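PDB 6HCD: universal stress protein from Archaeoglobus fulgidus, which is of unknown molecular function but belongs to the universal stress protein A family, whose members are generally linked to the cellular response to stress. Local coordinates for residues Asp72-Glu75 and Ala76-Leu80. Sequence-based numbering, arbitrary orientation.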
ATOM      1  N   ASP A  72     -28.527   3.161  -5.331  1.00 36.79           N
ATOM      2  CA  ASP A  72     -27.061   3.216  -5.334  1.00 47.44           C
ATOM      3  C   ASP A  72     -26.563   4.000  -4.110  1.00 27.27           C
ATOM      4  O   ASP A  72     -25.593   3.601  -3.452  1.00 33.07           O
ATOM      5  CB  ASP A  72     -26.503   3.896  -6.589  1.00 50.61           C
ATOM      6  CG  ASP A  72     -26.553   3.056  -7.850  1.00112.77           C
ATOM      7  OD1 ASP A  72     -26.529   1.816  -7.729  1.00 47.14           O
ATOM      8  OD2 ASP A  72     -26.607   3.663  -8.944  1.00 75.18           O
ATOM      9  N   ILE A  73     -27.219   5.127  -3.827  1.00 37.06           N
ATOM     10  CA  ILE A  73     -26.771   6.021  -2.781  1.00 45.20           C
ATOM     11  C   ILE A  73     -27.100   5.401  -1.419  1.00 40.05           C
ATOM     12  O   ILE A  73     -26.303   5.494  -0.481  1.00 28.52           O
ATOM     13  CB  ILE A  73     -27.373   7.434  -2.916  1.00 42.84           C
ATOM     14  CG1 ILE A  73     -27.251   8.024  -4.323  1.00 66.38           C
ATOM     15  CG2 ILE A  73     -26.729   8.330  -1.869  1.00 39.67           C
ATOM     16  CD1 ILE A  73     -26.199   9.100  -4.486  1.00 83.08           C
ATOM     17  N   ILE A  74     -28.280   4.779  -1.327  1.00 26.79           N
ATOM     18  CA  ILE A  74     -28.745   4.089  -0.118  1.00 40.15           C
ATOM     19  C   ILE A  74     -27.731   3.003   0.238  1.00 25.77           C
ATOM     20  O   ILE A  74     -27.284   2.935   1.370  1.00 23.35           O
ATOM     21  CB  ILE A  74     -30.169   3.504  -0.303  1.00 34.47           C
ATOM     22  CG1 ILE A  74     -31.220   4.594  -0.527  1.00 60.02           C
ATOM     23  CG2 ILE A  74     -30.552   2.615   0.868  1.00 45.57           C
ATOM     24  CD1 ILE A  74     -31.188   5.697   0.499  1.00 61.80           C
ATOM     25  N   GLU A  75     -27.403   2.144  -0.730  1.00 24.26           N
ATOM     26  CA  GLU A  75     -26.471   1.037  -0.526  1.00 27.99           C
ATOM     27  C   GLU A  75     -25.118   1.589  -0.051  1.00 21.25           C
ATOM     28  O   GLU A  75     -24.507   1.047   0.845  1.00 21.06           O
ATOM     29  CB  GLU A  75     -26.305   0.215  -1.805  1.00 30.90           C
ATOM     30  CG  GLU A  75     -25.631  -1.126  -1.573  1.00 64.19           C
ATOM     31  CD  GLU A  75     -25.604  -2.058  -2.773  1.00 86.89           C
ATOM     32  OE1 GLU A  75     -25.475  -1.555  -3.907  1.00 70.49           O
ATOM     33  OE2 GLU A  75     -25.717  -3.287  -2.572  1.00 90.77           O
ATOM     34  N   ALA A  76     -24.643   2.670  -0.670  1.00 20.45           N
ATOM     35  CA  ALA A  76     -23.345   3.227  -0.307  1.00 21.62           C
ATOM     36  C   ALA A  76     -23.375   3.721   1.150  1.00 20.58           C
ATOM     37  O   ALA A  76     -22.453   3.476   1.910  1.00 22.75           O
ATOM     38  CB  ALA A  76     -22.971   4.312  -1.270  1.00 25.25           C
ATOM     39  N   LYS A  77     -24.464   4.384   1.541  1.00 21.01           N
ATOM     40  CA  LYS A  77     -24.636   4.883   2.921  1.00 25.46           C
ATOM     41  C   LYS A  77     -24.656   3.707   3.911  1.00 27.63           C
ATOM     42  O   LYS A  77     -24.072   3.783   4.993  1.00 22.74           O
ATOM     43  CB  LYS A  77     -25.908   5.734   3.014  1.00 29.66           C
ATOM     44  CG  LYS A  77     -26.448   5.993   4.413  1.00 47.58           C
ATOM     45  CD  LYS A  77     -25.597   6.933   5.227  1.00 80.37           C
ATOM     46  CE  LYS A  77     -26.152   7.136   6.621  1.00101.08           C
ATOM     47  NZ  LYS A  77     -25.753   6.035   7.531  1.00 89.03           N
ATOM     48  N   GLU A  78     -25.355   2.630   3.539  1.00 25.28           N
ATOM     49  CA  GLU A  78     -25.437   1.415   4.353  1.00 29.03           C
ATOM     50  C   GLU A  78     -24.041   0.799   4.488  1.00 23.01           C
ATOM     51  O   GLU A  78     -23.653   0.378   5.566  1.00 22.92           O
ATOM     52  CB  GLU A  78     -26.424   0.412   3.744  1.00 31.33           C
ATOM     53  CG  GLU A  78     -27.883   0.705   4.052  1.00 62.39           C
ATOM     54  CD  GLU A  78     -28.849  -0.398   3.640  1.00 48.42           C
ATOM     55  OE1 GLU A  78     -28.661  -1.548   4.091  1.00138.58           O
ATOM     56  OE2 GLU A  78     -29.793  -0.103   2.870  1.00 59.98           O
ATOM     57  N   THR A  79     -23.282   0.751   3.391  1.00 18.81           N
ATOM     58  CA  THR A  79     -21.922   0.219   3.402  1.00 16.47           C
ATOM     59  C   THR A  79     -21.056   1.022   4.383  1.00 15.56           C
ATOM     60  O   THR A  79     -20.305   0.445   5.154  1.00 16.14           O
ATOM     61  CB  THR A  79     -21.309   0.230   1.995  1.00 19.60           C
ATOM     62  OG1 THR A  79     -22.119  -0.618   1.187  1.00 19.12           O
ATOM     63  CG2 THR A  79     -19.855  -0.188   1.956  1.00 16.93           C
ATOM     64  N   LEU A  80     -21.166   2.352   4.354  1.00 15.38           N
ATOM     65  CA  LEU A  80     -20.334   3.213   5.211  1.00 15.49           C
ATOM     66  C   LEU A  80     -20.712   3.043   6.686  1.00 16.93           C
ATOM     67  O   LEU A  80     -19.852   3.047   7.564  1.00 13.09           O
ATOM     68  CB  LEU A  80     -20.505   4.673   4.784  1.00 16.66           C
ATOM     69  CG  LEU A  80     -19.885   5.029   3.437  1.00 20.09           C
ATOM     70  CD1 LEU A  80     -20.190   6.447   3.079  1.00 21.44           C
ATOM     71  CD2 LEU A  80     -18.408   4.789   3.445  1.00 23.32           C
TER
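Two donors of Thr-79, its backbone N and its hydroxyl, converge on the carbonyl oxygen of Glu-75 one turn earlier. The hydrogen bond from the amide, Thr-79 N to Glu-75 O, is 2.8 Å long; the one from the hydroxyl, Thr-79 OG1 to Glu-75 O, measures 2.9 Å and reaches the acceptor from above the carbonyl plane, 39° out of it. With chi1 at -62°, OG1 lies beside its own backbone N and is directed back down the helix. The pair illustrates how a buried helical threonine can satisfy its hydroxyl on the carbonyl four residues earlier. A valine here would probably leave the Glu-75 oxygen with the backbone hydrogen bond but without its second donor.

Three further backbone hydrogen bonds join 72-75 to 76-80: Ala-76 N to Asp-72 O (3.1 Å), Lys-77 N to Ile-73 O (3.0 Å) and Glu-78 N to Ile-74 O (2.9 Å).

Side-chain contact is sparse. On the exposed face, Ile-74 CG2 meets Glu-78 OE2 at 3.5 Å. Inward, Ala-76 packs on His-60, Leu-62 and Leu-98.

Helix 70-89, amphipathic here, is the crossover of a right-handed beta-alpha-beta unit, linking parallel strands 56-62 and 94-100 in the Rossmann-like alpha/beta fold of universal stress proteins.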